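Local coordinates for protein Beta/alpha-amylase (Paenibacillus polymyxa, PDB 3VOC) that hydrolyses alpha-1,4-glucosidic linkages of starch, its beta-amylase domain, the part described here, releasing maltose units from non-reducing chain ends, at residues 273-285 with 312-326. Sequence-based numbering, arbitrary orientation.
Sequences GVRIGAKISGLHW and FKDADLDLTFTCLEM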
loop_
_atom_site.group_PDB
_atom_site.type_symbol
_atom_site.label_atom_id
_atom_site.label_comp_id
_atom_site.label_asym_id
_atom_site.label_seq_id
_atom_site.Cartn_x
_atom_site.Cartn_y
_atom_site.Cartn_z
ATOM N N GLY A 273 8.984 19.139 -5.186
ATOM C CA GLY A 273 7.740 19.856 -5.464
ATOM C C GLY A 273 6.836 19.086 -6.415
ATOM O O GLY A 273 6.164 19.676 -7.266
ATOM N N VAL A 274 6.799 17.768 -6.264
ATOM C CA VAL A 274 5.952 16.932 -7.119
ATOM C C VAL A 274 4.813 16.334 -6.294
ATOM O O VAL A 274 4.844 16.400 -5.065
ATOM C CB VAL A 274 6.769 15.793 -7.771
ATOM C CG1 VAL A 274 7.775 16.349 -8.799
ATOM C CG2 VAL A 274 7.457 14.932 -6.678
ATOM N N ARG A 275 3.805 15.771 -6.963
ATOM C CA ARG A 275 2.745 15.010 -6.266
ATOM C C ARG A 275 3.337 13.817 -5.511
ATOM O O ARG A 275 4.237 13.136 -6.016
ATOM C CB ARG A 275 1.689 14.479 -7.257
ATOM C CG ARG A 275 0.882 15.543 -8.017
ATOM C CD ARG A 275 0.260 16.567 -7.074
ATOM N NE ARG A 275 -0.646 15.933 -6.119
ATOM C CZ ARG A 275 -1.148 16.534 -5.047
ATOM N NH1 ARG A 275 -0.828 17.791 -4.770
ATOM N NH2 ARG A 275 -1.961 15.870 -4.224
ATOM N N ILE A 276 2.815 13.574 -4.311
ATOM C CA ILE A 276 3.206 12.430 -3.505
ATOM C C ILE A 276 1.971 11.541 -3.389
ATOM O O ILE A 276 0.844 12.035 -3.198
ATOM C CB ILE A 276 3.682 12.880 -2.099
ATOM C CG1 ILE A 276 4.815 13.910 -2.231
ATOM C CG2 ILE A 276 4.123 11.672 -1.234
ATOM C CD1 ILE A 276 5.114 14.701 -0.945
ATOM N N GLY A 277 2.179 10.234 -3.515
ATOM C CA GLY A 277 1.065 9.312 -3.432
ATOM C C GLY A 277 1.265 8.167 -2.454
ATOM O O GLY A 277 2.379 7.903 -1.979
ATOM N N ALA A 278 0.176 7.464 -2.178
ATOM C CA ALA A 278 0.228 6.238 -1.392
ATOM C C ALA A 278 -0.863 5.314 -1.925
ATOM O O ALA A 278 -1.704 5.735 -2.728
ATOM C CB ALA A 278 0.036 6.520 0.107
ATOM N N LYS A 279 -0.842 4.062 -1.481
ATOM C CA LYS A 279 -1.680 3.026 -2.075
ATOM C C LYS A 279 -2.656 2.406 -1.089
ATOM O O LYS A 279 -2.296 2.075 0.049
ATOM C CB LYS A 279 -0.804 1.935 -2.689
ATOM C CG LYS A 279 0.338 2.496 -3.563
ATOM C CD LYS A 279 1.215 1.415 -4.235
ATOM C CE LYS A 279 2.275 2.075 -5.144
ATOM N NZ LYS A 279 3.004 1.100 -6.036
ATOM N N ILE A 280 -3.894 2.248 -1.548
ATOM C CA ILE A 280 -4.885 1.472 -0.819
ATOM C C ILE A 280 -4.912 0.074 -1.436
ATOM O O ILE A 280 -4.886 -0.071 -2.664
ATOM C CB ILE A 280 -6.272 2.170 -0.856
ATOM C CG1 ILE A 280 -6.230 3.471 -0.030
ATOM C CG2 ILE A 280 -7.409 1.231 -0.332
ATOM C CD1 ILE A 280 -7.575 4.251 -0.030
ATOM N N SER A 281 -4.931 -0.942 -0.574
ATOM C CA SER A 281 -4.964 -2.334 -0.976
ATOM C C SER A 281 -6.287 -2.675 -1.653
ATOM O O SER A 281 -7.335 -2.145 -1.268
ATOM C CB SER A 281 -4.822 -3.212 0.273
ATOM O OG SER A 281 -4.651 -4.583 -0.067
ATOM N N GLY A 282 -6.241 -3.601 -2.609
ATOM C CA GLY A 282 -7.454 -4.119 -3.234
ATOM C C GLY A 282 -7.859 -5.434 -2.580
ATOM O O GLY A 282 -7.426 -6.509 -3.018
ATOM N N LEU A 283 -8.688 -5.350 -1.544
ATOM C CA LEU A 283 -9.051 -6.524 -0.755
ATOM C C LEU A 283 -10.407 -7.029 -1.258
ATOM O O LEU A 283 -11.438 -6.906 -0.587
ATOM C CB LEU A 283 -9.028 -6.178 0.739
ATOM C CG LEU A 283 -7.648 -5.704 1.256
ATOM C CD1 LEU A 283 -7.768 -5.173 2.678
ATOM C CD2 LEU A 283 -6.637 -6.879 1.220
ATOM N N HIS A 284 -10.366 -7.565 -2.480
ATOM C CA HIS A 284 -11.531 -7.788 -3.324
ATOM C C HIS A 284 -12.310 -9.071 -3.007
ATOM O O HIS A 284 -13.387 -9.285 -3.558
ATOM C CB HIS A 284 -11.121 -7.794 -4.812
ATOM C CG HIS A 284 -10.096 -8.837 -5.158
ATOM N ND1 HIS A 284 -10.419 -10.161 -5.377
ATOM C CD2 HIS A 284 -8.753 -8.747 -5.318
ATOM C CE1 HIS A 284 -9.319 -10.844 -5.645
ATOM N NE2 HIS A 284 -8.293 -10.011 -5.613
ATOM N N TRP A 285 -11.769 -9.913 -2.135
ATOM C CA TRP A 285 -12.418 -11.197 -1.841
ATOM C C TRP A 285 -13.198 -11.156 -0.527
ATOM O O TRP A 285 -12.922 -10.315 0.334
ATOM C CB TRP A 285 -11.403 -12.341 -1.887
ATOM C CG TRP A 285 -10.245 -12.262 -0.931
ATOM C CD1 TRP A 285 -10.102 -12.961 0.234
ATOM C CD2 TRP A 285 -9.029 -11.505 -1.094
ATOM N NE1 TRP A 285 -8.891 -12.660 0.819
ATOM C CE2 TRP A 285 -8.213 -11.779 0.022
ATOM C CE3 TRP A 285 -8.558 -10.617 -2.073
ATOM C CZ2 TRP A 285 -6.951 -11.188 0.200
ATOM C CZ3 TRP A 285 -7.292 -10.023 -1.896
ATOM C CH2 TRP A 285 -6.514 -10.314 -0.764
ATOM N N PHE A 312 -6.699 10.999 2.505
ATOM C CA PHE A 312 -5.795 11.264 1.378
ATOM C C PHE A 312 -5.894 12.729 0.944
ATOM O O PHE A 312 -4.881 13.407 0.785
ATOM C CB PHE A 312 -6.086 10.335 0.184
ATOM C CG PHE A 312 -5.393 9.014 0.275
ATOM C CD1 PHE A 312 -5.878 8.025 1.135
ATOM C CD2 PHE A 312 -4.247 8.756 -0.480
ATOM C CE1 PHE A 312 -5.240 6.796 1.247
ATOM C CE2 PHE A 312 -3.590 7.512 -0.386
ATOM C CZ PHE A 312 -4.097 6.527 0.482
ATOM N N LYS A 313 -7.124 13.212 0.782
ATOM C CA LYS A 313 -7.354 14.600 0.395
ATOM C C LYS A 313 -6.748 15.541 1.426
ATOM O O LYS A 313 -6.051 16.487 1.062
ATOM C CB LYS A 313 -8.852 14.889 0.279
ATOM C CG LYS A 313 -9.163 16.227 -0.384
ATOM C CD LYS A 313 -10.665 16.363 -0.637
ATOM C CE LYS A 313 -11.046 17.688 -1.320
ATOM N NZ LYS A 313 -10.341 17.873 -2.622
ATOM N N ASP A 314 -7.030 15.285 2.707
ATOM C CA ASP A 314 -6.529 16.140 3.799
ATOM C C ASP A 314 -5.007 16.148 3.845
ATOM O O ASP A 314 -4.404 17.197 4.108
ATOM C CB ASP A 314 -7.075 15.700 5.166
ATOM C CG ASP A 314 -8.579 15.906 5.299
ATOM O OD1 ASP A 314 -9.192 16.642 4.482
ATOM O OD2 ASP A 314 -9.150 15.323 6.241
ATOM N N ALA A 315 -4.391 14.983 3.611
ATOM C CA ALA A 315 -2.925 14.883 3.638
ATOM C C ALA A 315 -2.276 15.370 2.339
ATOM O O ALA A 315 -1.036 15.427 2.223
ATOM C CB ALA A 315 -2.488 13.457 3.949
ATOM N N ASP A 316 -3.111 15.725 1.367
ATOM C CA ASP A 316 -2.642 16.155 0.050
ATOM C C ASP A 316 -1.724 15.089 -0.547
ATOM O O ASP A 316 -0.568 15.357 -0.889
ATOM C CB ASP A 316 -1.950 17.528 0.116
ATOM C CG ASP A 316 -1.646 18.087 -1.260
ATOM O OD1 ASP A 316 -2.463 17.874 -2.165
ATOM O OD2 ASP A 316 -0.587 18.729 -1.435
ATOM N N LEU A 317 -2.273 13.877 -0.623
ATOM C CA LEU A 317 -1.656 12.713 -1.263
ATOM C C LEU A 317 -2.556 12.182 -2.365
ATOM O O LEU A 317 -3.794 12.151 -2.219
ATOM C CB LEU A 317 -1.425 11.595 -0.242
ATOM C CG LEU A 317 -0.496 11.941 0.941
ATOM C CD1 LEU A 317 -0.486 10.844 1.980
ATOM C CD2 LEU A 317 0.931 12.226 0.473
ATOM N N ASP A 318 -1.940 11.759 -3.465
ATOM C CA ASP A 318 -2.681 11.122 -4.543
ATOM C C ASP A 318 -2.930 9.674 -4.174
ATOM O O ASP A 318 -2.199 9.106 -3.366
ATOM C CB ASP A 318 -1.903 11.210 -5.857
ATOM C CG ASP A 318 -1.844 12.632 -6.416
ATOM O OD1 ASP A 318 -2.419 13.556 -5.821
ATOM O OD2 ASP A 318 -1.235 12.815 -7.478
ATOM N N LEU A 319 -3.961 9.082 -4.763
ATOM C CA LEU A 319 -4.355 7.717 -4.400
ATOM C C LEU A 319 -4.048 6.759 -5.536
ATOM O O LEU A 319 -4.474 6.978 -6.675
ATOM C CB LEU A 319 -5.857 7.667 -4.056
ATOM C CG LEU A 319 -6.493 6.280 -3.874
ATOM C CD1 LEU A 319 -5.844 5.633 -2.691
ATOM C CD2 LEU A 319 -8.009 6.398 -3.644
ATOM N N THR A 320 -3.306 5.699 -5.223
ATOM C CA THR A 320 -3.094 4.610 -6.159
ATOM C C THR A 320 -4.012 3.468 -5.732
ATOM O O THR A 320 -4.040 3.064 -4.552
ATOM C CB THR A 320 -1.619 4.154 -6.179
ATOM O OG1 THR A 320 -0.804 5.222 -6.683
ATOM C CG2 THR A 320 -1.426 2.883 -7.041
ATOM N N PHE A 321 -4.782 2.964 -6.680
ATOM C CA PHE A 321 -5.568 1.780 -6.423
ATOM C C PHE A 321 -5.171 0.693 -7.405
ATOM O O PHE A 321 -4.453 0.954 -8.373
ATOM C CB PHE A 321 -7.083 2.073 -6.437
ATOM C CG PHE A 321 -7.895 1.015 -5.736
ATOM C CD1 PHE A 321 -7.713 0.780 -4.371
ATOM C CD2 PHE A 321 -8.801 0.222 -6.442
ATOM C CE1 PHE A 321 -8.440 -0.232 -3.713
ATOM C CE2 PHE A 321 -9.546 -0.790 -5.789
ATOM C CZ PHE A 321 -9.359 -1.015 -4.431
ATOM N N THR A 322 -5.622 -0.530 -7.136
ATOM C CA THR A 322 -5.153 -1.711 -7.848
ATOM C C THR A 322 -6.337 -2.592 -8.248
ATOM O O THR A 322 -7.499 -2.215 -8.026
ATOM C CB THR A 322 -4.139 -2.488 -6.965
ATOM O OG1 THR A 322 -3.676 -3.640 -7.668
ATOM C CG2 THR A 322 -4.783 -2.919 -5.654
ATOM N N CYS A 323 -6.047 -3.752 -8.833
ATOM C CA CYS A 323 -7.064 -4.676 -9.370
ATOM C C CYS A 323 -7.805 -4.164 -10.601
ATOM O O CYS A 323 -8.831 -4.746 -10.992
ATOM C CB CYS A 323 -8.102 -5.102 -8.330
ATOM S SG CYS A 323 -7.407 -5.658 -6.834
ATOM N N LEU A 324 -7.272 -3.118 -11.234
ATOM C CA LEU A 324 -7.896 -2.553 -12.428
ATOM C C LEU A 324 -8.100 -3.545 -13.583
ATOM O O LEU A 324 -8.970 -3.339 -14.450
ATOM C CB LEU A 324 -7.120 -1.329 -12.918
ATOM C CG LEU A 324 -7.629 0.002 -12.372
ATOM C CD1 LEU A 324 -7.381 0.134 -10.865
ATOM C CD2 LEU A 324 -6.935 1.145 -13.114
ATOM N N GLU A 325 -7.315 -4.622 -13.586
ATOM C CA GLU A 325 -7.385 -5.609 -14.668
ATOM C C GLU A 325 -8.421 -6.714 -14.457
ATOM O O GLU A 325 -8.689 -7.504 -15.388
ATOM C CB GLU A 325 -5.998 -6.238 -14.916
ATOM C CG GLU A 325 -5.649 -7.474 -14.063
ATOM C CD GLU A 325 -5.276 -7.172 -12.594
ATOM O OE1 GLU A 325 -5.472 -6.030 -12.107
ATOM O OE2 GLU A 325 -4.784 -8.105 -11.921
ATOM N N MET A 326 -8.990 -6.783 -13.252
ATOM C CA MET A 326 -9.842 -7.917 -12.854
ATOM C C MET A 326 -11.330 -7.685 -13.087
ATOM O O MET A 326 -11.804 -6.551 -13.042
ATOM C CB MET A 326 -9.650 -8.238 -11.380
ATOM C CG MET A 326 -8.369 -8.933 -11.060
ATOM S SD MET A 326 -8.352 -9.362 -9.313
ATOM C CE MET A 326 -6.631 -9.891 -9.233
HETATM O O HOH W 1 1.221 15.498 -3.162
#
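Ile280 is the bump of this contact, its two branches filling two hollows. Its CG1 arm, beside the backbone N (chi1 -68°), packs into the notch where the Leu319 methyl meets the rim of the Phe312 ring, with CG1 3.5 Å from Leu319 CD1, closer than carbons usually pack. That same methyl lies over a face of the Phe312 ring, whose CE1 meets Ile280 CD1 at 3.7 Å. The CG2 branch rests against Phe321 CE1. Ala278, small enough to let Phe312 slide in, puts its CB 3.8 Å from CE2 of that ring. These apolar groups line the outer face of adjacent parallel strands 275-279 and 318-321, the fifth and sixth of the family 14 TIM barrel, against the helical layer: Phe312 touches Leu257 and Leu319 touches Val345. Four backbone hydrogen bonds lace the strands, from Asp318 N-Ile276 O to Ile280 N-Thr320 O. Inside the barrel, the bare CA of Gly277 comes 3.3 Å from Asp318 O, a CA-H...O contact, and the aliphatic stem of Lys279 runs alongside Thr320 while its amine forms a salt bridge with Glu359, the probable proton acceptor. At the N-terminal end, Arg275, bent at chi2 and chi3, presents its guanidinium edge to two aspartates: NE and NH2 share Asp318 OD1 (NH2 at 2.8 Å), reaching it from above the carboxylate plane, while NH1 and NH2 grip Asp316 OD1. A leucine here would probably leave Asp316 without its charged mate, whereas Asp318 would keep Lys153 and Arg355. Beyond the strands, Thr322 CG2 nestles 3.4 Å from Gly282 N, where a side chain would collide with it. Met326 SD sits over one face of the His284 ring, Trp285 covers the opposite face, and ND1 is hydrogen-bonded to Ser336 OG; both His284 and Thr322 probably bind substrate.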